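Lectin (Cicer arietinum, PDB 4YEH) binds magnesium at the centre of a four-bladed hemopexin-type beta-propeller and probably takes part in metal ion transport. Local coordinates at residues D21-L26 against V37-S42; F65-N70 against C80-Y85; K127-F132 against I140-N145. One frame throughout, in Å; residues are numbered along the deposited sequence.

Interaction 1 of 3, residues D21-L26 against V37-S42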
# COMPACT_ATOMS: atom_id res chain seq x y z
N ASP A 21 -8.66 11.49 -4.93
CA ASP A 21 -7.33 11.63 -4.33
C ASP A 21 -7.17 13.07 -3.78
O ASP A 21 -6.05 13.60 -3.63
CB ASP A 21 -6.26 11.40 -5.40
CG ASP A 21 -6.35 12.46 -6.56
OD1 ASP A 21 -5.39 12.56 -7.37
OD2 ASP A 21 -7.42 13.15 -6.62
N LYS A 22 -8.31 13.71 -3.53
CA LYS A 22 -8.38 15.15 -3.10
C LYS A 22 -9.07 15.33 -1.73
O LYS A 22 -9.70 14.44 -1.18
CB LYS A 22 -9.09 16.06 -4.14
CG LYS A 22 -8.31 16.29 -5.43
CD LYS A 22 -8.80 17.48 -6.22
CE LYS A 22 -8.41 17.34 -7.69
NZ LYS A 22 -8.91 18.47 -8.62
N TYR A 23 -8.87 16.51 -1.16
CA TYR A 23 -9.55 16.79 0.07
C TYR A 23 -10.02 18.23 0.08
O TYR A 23 -9.59 19.05 -0.75
CB TYR A 23 -8.66 16.47 1.31
CG TYR A 23 -7.61 17.45 1.66
CD1 TYR A 23 -6.37 17.48 0.94
CD2 TYR A 23 -7.81 18.35 2.72
CE1 TYR A 23 -5.37 18.38 1.28
CE2 TYR A 23 -6.80 19.28 3.10
CZ TYR A 23 -5.59 19.27 2.39
OH TYR A 23 -4.65 20.18 2.71
N VAL A 24 -10.96 18.48 0.99
CA VAL A 24 -11.38 19.81 1.37
C VAL A 24 -11.50 19.95 2.90
O VAL A 24 -11.71 18.96 3.59
CB VAL A 24 -12.68 20.25 0.70
CG1 VAL A 24 -12.40 20.84 -0.65
CG2 VAL A 24 -13.68 19.13 0.65
N LEU A 25 -11.32 21.17 3.41
CA LEU A 25 -11.64 21.51 4.78
C LEU A 25 -12.83 22.42 4.64
O LEU A 25 -12.99 23.15 3.62
CB LEU A 25 -10.46 22.19 5.47
CG LEU A 25 -10.58 22.74 6.89
CD1 LEU A 25 -11.15 21.76 7.92
CD2 LEU A 25 -9.26 23.41 7.28
N LEU A 26 -13.68 22.35 5.64
CA LEU A 26 -15.01 22.87 5.57
C LEU A 26 -15.57 23.24 6.93
O LEU A 26 -15.43 22.46 7.85
CB LEU A 26 -15.85 21.81 4.88
CG LEU A 26 -17.34 21.83 4.95
CD1 LEU A 26 -18.01 22.75 3.95
CD2 LEU A 26 -17.74 20.41 4.69
N VAL A 37 -16.37 26.23 2.62
CA VAL A 37 -15.05 25.65 2.38
C VAL A 37 -13.98 26.55 3.00
O VAL A 37 -13.99 27.77 2.76
CB VAL A 37 -14.77 25.56 0.86
CG1 VAL A 37 -13.56 24.70 0.59
CG2 VAL A 37 -15.96 25.03 0.11
N LEU A 38 -13.10 25.97 3.81
CA LEU A 38 -11.96 26.71 4.43
C LEU A 38 -10.66 26.48 3.66
O LEU A 38 -9.86 27.40 3.51
CB LEU A 38 -11.74 26.34 5.92
CG LEU A 38 -12.85 26.69 6.92
CD1 LEU A 38 -12.50 26.15 8.31
CD2 LEU A 38 -13.22 28.19 6.99
N TYR A 39 -10.43 25.26 3.20
CA TYR A 39 -9.22 24.95 2.47
C TYR A 39 -9.51 23.98 1.35
O TYR A 39 -10.17 22.93 1.57
CB TYR A 39 -8.16 24.29 3.35
CG TYR A 39 -6.78 24.39 2.73
CD1 TYR A 39 -6.06 25.60 2.74
CD2 TYR A 39 -6.21 23.29 2.08
CE1 TYR A 39 -4.80 25.69 2.14
CE2 TYR A 39 -4.96 23.39 1.49
CZ TYR A 39 -4.27 24.59 1.50
OH TYR A 39 -3.01 24.64 0.95
N GLY A 40 -9.01 24.32 0.17
CA GLY A 40 -9.09 23.44 -0.95
C GLY A 40 -10.24 23.78 -1.82
O GLY A 40 -10.86 24.81 -1.61
N PRO A 41 -10.59 22.89 -2.75
CA PRO A 41 -10.14 21.49 -2.89
C PRO A 41 -8.73 21.29 -3.39
O PRO A 41 -8.41 21.70 -4.54
CB PRO A 41 -11.14 20.88 -3.90
CG PRO A 41 -11.75 22.01 -4.61
CD PRO A 41 -11.45 23.31 -3.87
N SER A 42 -7.92 20.64 -2.56
CA SER A 42 -6.49 20.39 -2.84
C SER A 42 -6.13 18.89 -3.03
O SER A 42 -6.90 17.98 -2.67
CB SER A 42 -5.65 21.12 -1.78
OG SER A 42 -4.38 20.54 -1.61

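Interaction 2 of 3, residues F65-N70 against C80-Y85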
# COMPACT_ATOMS: atom_id res chain seq x y z
N PHE A 65 -11.43 8.43 10.58
CA PHE A 65 -12.17 8.81 11.76
C PHE A 65 -11.38 9.62 12.79
O PHE A 65 -10.14 9.53 12.93
CB PHE A 65 -12.94 7.62 12.39
CG PHE A 65 -12.07 6.45 12.78
CD1 PHE A 65 -11.66 6.31 14.09
CD2 PHE A 65 -11.72 5.49 11.87
CE1 PHE A 65 -10.87 5.28 14.47
CE2 PHE A 65 -10.98 4.43 12.26
CZ PHE A 65 -10.54 4.33 13.57
N ASP A 66 -12.10 10.46 13.49
CA ASP A 66 -11.48 11.26 14.55
C ASP A 66 -11.17 10.27 15.68
O ASP A 66 -11.94 9.31 15.89
CB ASP A 66 -12.44 12.35 15.05
CG ASP A 66 -11.76 13.27 16.11
OD1 ASP A 66 -10.71 13.93 15.78
OD2 ASP A 66 -12.30 13.37 17.26
N THR A 67 -10.09 10.49 16.42
CA THR A 67 -9.83 9.68 17.61
C THR A 67 -9.92 10.57 18.84
O THR A 67 -11.00 10.79 19.39
CB THR A 67 -8.44 9.03 17.56
OG1 THR A 67 -7.45 10.03 17.26
CG2 THR A 67 -8.39 7.95 16.50
N GLU A 68 -8.78 11.11 19.25
CA GLU A 68 -8.71 12.28 20.13
C GLU A 68 -7.59 13.23 19.77
O GLU A 68 -6.73 12.91 18.92
CB GLU A 68 -8.65 11.91 21.62
CG GLU A 68 -10.04 11.61 22.21
CD GLU A 68 -10.56 12.70 23.20
OE1 GLU A 68 -11.77 13.05 23.13
OE2 GLU A 68 -9.77 13.20 24.08
N TYR A 69 -7.67 14.42 20.36
CA TYR A 69 -6.81 15.56 20.04
C TYR A 69 -6.87 16.04 18.59
O TYR A 69 -7.99 16.23 18.04
CB TYR A 69 -5.40 15.30 20.53
CG TYR A 69 -5.41 15.18 22.04
CD1 TYR A 69 -5.33 13.95 22.64
CD2 TYR A 69 -5.59 16.29 22.84
CE1 TYR A 69 -5.40 13.79 24.02
CE2 TYR A 69 -5.62 16.19 24.23
CZ TYR A 69 -5.53 14.92 24.82
OH TYR A 69 -5.56 14.78 26.19
N ASN A 70 -5.69 16.25 18.00
CA ASN A 70 -5.56 16.45 16.54
C ASN A 70 -5.06 15.22 15.86
O ASN A 70 -4.01 15.31 15.25
CB ASN A 70 -4.50 17.49 16.24
CG ASN A 70 -4.85 18.84 16.77
OD1 ASN A 70 -6.03 19.24 16.74
ND2 ASN A 70 -3.84 19.55 17.24
N CYS A 80 -3.59 1.34 6.27
CA CYS A 80 -4.08 2.44 7.10
C CYS A 80 -2.95 3.14 7.95
O CYS A 80 -1.85 2.61 8.15
CB CYS A 80 -5.22 1.94 7.97
SG CYS A 80 -4.70 0.62 9.11
N ALA A 81 -3.22 4.31 8.46
CA ALA A 81 -2.21 4.98 9.29
C ALA A 81 -2.84 5.85 10.39
O ALA A 81 -3.94 6.39 10.20
CB ALA A 81 -1.26 5.81 8.41
N ARG A 82 -2.17 6.02 11.52
CA ARG A 82 -2.59 7.13 12.37
C ARG A 82 -1.75 8.28 12.00
O ARG A 82 -0.53 8.14 11.85
CB ARG A 82 -2.50 6.90 13.90
CG ARG A 82 -3.34 7.87 14.72
CD ARG A 82 -2.71 7.96 16.10
NE ARG A 82 -3.23 6.90 17.01
CZ ARG A 82 -4.08 7.02 18.07
NH1 ARG A 82 -4.61 8.20 18.55
NH2 ARG A 82 -4.37 5.90 18.71
N ILE A 83 -2.38 9.43 11.84
CA ILE A 83 -1.65 10.63 11.59
C ILE A 83 -2.14 11.72 12.54
O ILE A 83 -3.20 11.61 13.17
CB ILE A 83 -1.85 11.06 10.09
CG1 ILE A 83 -3.16 11.85 9.86
CG2 ILE A 83 -1.72 9.83 9.12
CD1 ILE A 83 -3.01 12.85 8.68
N ASP A 84 -1.33 12.74 12.70
CA ASP A 84 -1.79 13.97 13.33
C ASP A 84 -2.02 14.89 12.13
O ASP A 84 -1.09 15.15 11.37
CB ASP A 84 -0.71 14.56 14.24
CG ASP A 84 -1.01 15.99 14.62
OD1 ASP A 84 -0.76 16.37 15.80
OD2 ASP A 84 -1.49 16.76 13.76
N TYR A 85 -3.25 15.38 11.97
CA TYR A 85 -3.52 16.23 10.81
C TYR A 85 -3.14 17.73 10.95
O TYR A 85 -3.27 18.48 9.95
CB TYR A 85 -4.93 16.07 10.34
CG TYR A 85 -5.97 16.25 11.42
CD1 TYR A 85 -6.47 15.13 12.10
CD2 TYR A 85 -6.46 17.48 11.75
CE1 TYR A 85 -7.42 15.27 13.08
CE2 TYR A 85 -7.43 17.59 12.73
CZ TYR A 85 -7.90 16.50 13.38
OH TYR A 85 -8.86 16.61 14.37
O HOH W 1 -1.59 19.25 16.16

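Interaction 3 of 3, residues K127-F132 against I140-N145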
# COMPACT_ATOMS: atom_id res chain seq x y z
N LYS A 127 -13.47 5.98 24.02
CA LYS A 127 -12.57 5.76 22.86
C LYS A 127 -13.21 4.85 21.83
O LYS A 127 -12.62 4.02 21.26
CB LYS A 127 -11.22 5.18 23.25
CG LYS A 127 -10.19 6.08 23.85
CD LYS A 127 -10.61 7.53 23.94
CE LYS A 127 -9.68 8.40 24.75
NZ LYS A 127 -10.39 9.60 25.24
N GLU A 128 -14.47 5.01 21.64
CA GLU A 128 -15.16 4.05 20.81
C GLU A 128 -15.38 4.67 19.43
O GLU A 128 -15.62 5.90 19.30
CB GLU A 128 -16.51 3.64 21.41
CG GLU A 128 -16.37 2.80 22.67
CD GLU A 128 -17.68 2.16 23.21
OE1 GLU A 128 -18.77 2.12 22.53
OE2 GLU A 128 -17.63 1.74 24.40
N VAL A 129 -15.30 3.79 18.44
CA VAL A 129 -15.53 4.13 17.04
C VAL A 129 -16.45 3.14 16.35
O VAL A 129 -16.40 1.93 16.64
CB VAL A 129 -14.21 4.27 16.29
CG1 VAL A 129 -14.44 4.80 14.89
CG2 VAL A 129 -13.34 5.24 17.05
N TYR A 130 -17.34 3.66 15.52
CA TYR A 130 -18.19 2.82 14.61
C TYR A 130 -17.66 2.78 13.15
O TYR A 130 -17.33 3.81 12.57
CB TYR A 130 -19.68 3.25 14.60
CG TYR A 130 -20.39 3.18 15.93
CD1 TYR A 130 -21.17 2.10 16.25
CD2 TYR A 130 -20.28 4.21 16.87
CE1 TYR A 130 -21.83 2.02 17.47
CE2 TYR A 130 -20.92 4.16 18.09
CZ TYR A 130 -21.68 3.06 18.41
OH TYR A 130 -22.31 3.04 19.65
N LEU A 131 -17.62 1.60 12.55
CA LEU A 131 -17.11 1.43 11.22
C LEU A 131 -18.05 0.62 10.32
O LEU A 131 -18.65 -0.32 10.76
CB LEU A 131 -15.69 0.80 11.24
CG LEU A 131 -14.70 1.45 12.19
CD1 LEU A 131 -14.67 0.79 13.56
CD2 LEU A 131 -13.33 1.37 11.51
N PHE A 132 -18.10 0.96 9.04
CA PHE A 132 -18.98 0.33 8.09
C PHE A 132 -18.22 -0.18 6.87
O PHE A 132 -17.37 0.53 6.26
CB PHE A 132 -20.01 1.33 7.67
CG PHE A 132 -20.62 2.05 8.82
CD1 PHE A 132 -21.68 1.49 9.49
CD2 PHE A 132 -20.14 3.26 9.25
CE1 PHE A 132 -22.26 2.12 10.55
CE2 PHE A 132 -20.73 3.92 10.31
CZ PHE A 132 -21.80 3.34 10.97
N ILE A 140 -15.76 -0.54 17.76
CA ILE A 140 -14.47 -0.80 18.35
C ILE A 140 -14.06 0.06 19.52
O ILE A 140 -14.73 0.98 19.86
CB ILE A 140 -13.38 -0.85 17.29
CG1 ILE A 140 -13.00 0.58 16.77
CG2 ILE A 140 -13.78 -1.88 16.29
CD1 ILE A 140 -11.80 0.62 15.83
N ASP A 141 -12.97 -0.29 20.17
CA ASP A 141 -12.29 0.62 21.04
C ASP A 141 -10.97 0.57 20.41
O ASP A 141 -10.35 -0.51 20.34
CB ASP A 141 -12.20 0.12 22.47
CG ASP A 141 -11.67 1.19 23.43
OD1 ASP A 141 -10.47 1.52 23.32
OD2 ASP A 141 -12.45 1.71 24.29
N TYR A 142 -10.53 1.72 19.92
CA TYR A 142 -9.21 1.83 19.31
C TYR A 142 -8.07 1.90 20.32
O TYR A 142 -6.97 1.54 19.97
CB TYR A 142 -9.15 3.06 18.40
CG TYR A 142 -9.24 4.44 19.05
CD1 TYR A 142 -10.39 5.19 18.98
CD2 TYR A 142 -8.13 5.03 19.66
CE1 TYR A 142 -10.45 6.46 19.56
CE2 TYR A 142 -8.20 6.27 20.25
CZ TYR A 142 -9.35 6.99 20.16
OH TYR A 142 -9.38 8.27 20.69
N LEU A 143 -8.31 2.44 21.51
CA LEU A 143 -7.30 2.52 22.57
C LEU A 143 -6.90 1.11 23.11
O LEU A 143 -5.74 0.88 23.30
CB LEU A 143 -7.69 3.53 23.68
CG LEU A 143 -7.14 3.56 25.10
CD1 LEU A 143 -5.96 4.52 25.34
CD2 LEU A 143 -8.24 3.83 26.17
N THR A 144 -7.83 0.17 23.31
CA THR A 144 -7.46 -1.19 23.81
C THR A 144 -7.47 -2.19 22.69
O THR A 144 -7.22 -3.37 22.91
CB THR A 144 -8.39 -1.74 24.95
OG1 THR A 144 -9.71 -1.93 24.44
CG2 THR A 144 -8.51 -0.75 26.09
N ASN A 145 -7.70 -1.70 21.47
CA ASN A 145 -7.62 -2.47 20.22
C ASN A 145 -8.51 -3.68 20.23
O ASN A 145 -8.12 -4.78 20.08
CB ASN A 145 -6.18 -2.78 19.85
CG ASN A 145 -5.86 -2.52 18.41
OD1 ASN A 145 -6.69 -2.39 17.62
ND2 ASN A 145 -4.64 -2.50 18.10
O HOH W 2 -14.57 2.92 25.59

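Interaction 1 of 3, residues D21-L26 against V37-S42
Y23 and L25 pair antiparallel with S42 and Y39, the bonds of strand 22-27 to its hairpin partner, and the register slips by one residue on each side of L25. This is the outer edge of a hemopexin-type propeller blade, with a classic beta bulge where L38 and Y39 both face L25. The oxygen of L25 takes L38 N at 2.8 Å, from well above the carbonyl plane, and Y39 N only weakly; L25 N returns a nearly straight bond to Y39 O. At the other end Y23 and S42 exchange two backbone bonds, beyond a cis peptide before P41. V24 uses one methyl here: CG1 lies 3.5 Å from P41 CB, while strand 15-19 lies along the inner side of the same strand. On the face of Y23, L25, Y39 and S42, the side chains of L25 and Y39 cross at about a right angle, CB to CB. Separately, L25 CG rests 3.9 Å from L38 CB. CG of Y39 is anti to the backbone N (chi1 -162°), which brings the CD2-CE2 side of its ring to the hydroxyl end of Y23, whose ring also meets Y48. The two tyrosines touch obliquely, Y23 OH lying 3.4 Å from Y39 CE2.

Interaction 2 of 3, residues F65-N70 against C80-Y85
N70 and Y85 bury the largest areas in this contact, and R82 follows. All three sit where the turn after strand 63-66 folds back beside the end of strand 79-84, two strands of one propeller blade that are separated in the sheet by strand 71-76. The backbone of N70 lies over one face of the Y85 ring, N70 C being 3.6 Å from CE1. The tyrosine CG stands between its own backbone N and carbonyl carbon (chi1 53°), which turns the ring back over N70 and carries the hydroxyl toward the start of the turn. There D66 OD1 approaches the edge of the ring, 3.5 Å from Y85 OH, with the carboxylate plane turned 57° from the ring. F7 and Y16 also meet this ring, so Y85 joins the blade to the neighbouring part of the propeller.

The backbone O of N70 receives a weak bond from Y85 N at 3.4 Å and a CA-H...O contact from D84 CA. It also lies 3.1 Å from D84 CG, close to both carboxylate oxygens, acceptors like itself, and is bonded to neither. A water donates to D84 OD1 at 3.0 Å, but its link to N70 ND2 is implausibly short, so that half of the bridge is doubtful. R82 reaches T67 through NH1, 3.6 Å from T67 OG1, after its chain bends at chi3 (-87°).

Direct polar bonding across the two segments is thus sparse: the main contact is the N70 backbone on the Y85 ring, while N70 OD1 bonds to S10 and R82 forms a salt bridge with E71. The closeness of N70 O to the D84 carboxylate is probably unfavourable, offset in part by A86 N on OD2.

Interaction 3 of 3, residues K127-F132 against I140-N145
I140 packs against L131 and V129 at the apolar centre of a beta hairpin, strands 128-133 and 136-141 of a hemopexin propeller blade. L131 CD1 meets I140 CG1 at 3.6 Å, the two side chains crossing at about a right angle, and V129 CB lies 3.9 Å from the same CG1. CG1 of I140 is tucked between its backbone N and carbonyl carbon (chi1 76°), the position that puts this branch against both neighbours. F65, from the preceding blade, touches V129 and L131, so these residues also serve the joint between blades. V129 and I140 form the hydrogen-bonded antiparallel pair: I140 N reaches V129 O at 2.8 Å and almost straight, while V129 N meets I140 O from above the carbonyl plane.

Further out, the ring of Y142 is held on two sides. V129 CG2 comes to its edge, 3.5 Å from CD1, and K127 CB lies over one face in a CH-pi contact, 4.2 Å from the ring centroid. The lysine chain bends at chi2 (-3°), passing CG beside L143 CB and CD alongside the phenol hydroxyl. Its backbone O takes only a weak bond from Y142 N.

At the polar edge E128 and D141 face the same side as a non-hydrogen-bonded pair. Their carboxylates stay apart, E128 OE1 being paired with R139, and a water placed between them donates weakly to E128 OE2. D141 OD1 accepts T144 N, an Asx motif in the turn, while D141 OD2 takes the water's other hydrogen at 2.8 Å.

How the interactions relate
The three contacts follow one another along the chain, each in a different antiparallel sheet, and so step round successive blades of the propeller. Interactions 1 and 3 lie on opposite sides of the chain's centre, their centres about 26 Å apart. Interactions 1 and 2 are about 17 Å apart between centres and do not touch, although Y16 and Y48 pack against residues of both. Interactions 2 and 3 are about 12 Å apart between centres and meet directly: Y142 OH probably bonds to T67 O. Side-chain packing joins neighbouring blades, whose sheets stay separate, around the central magnesium, held by N4, D62, D118 and D171.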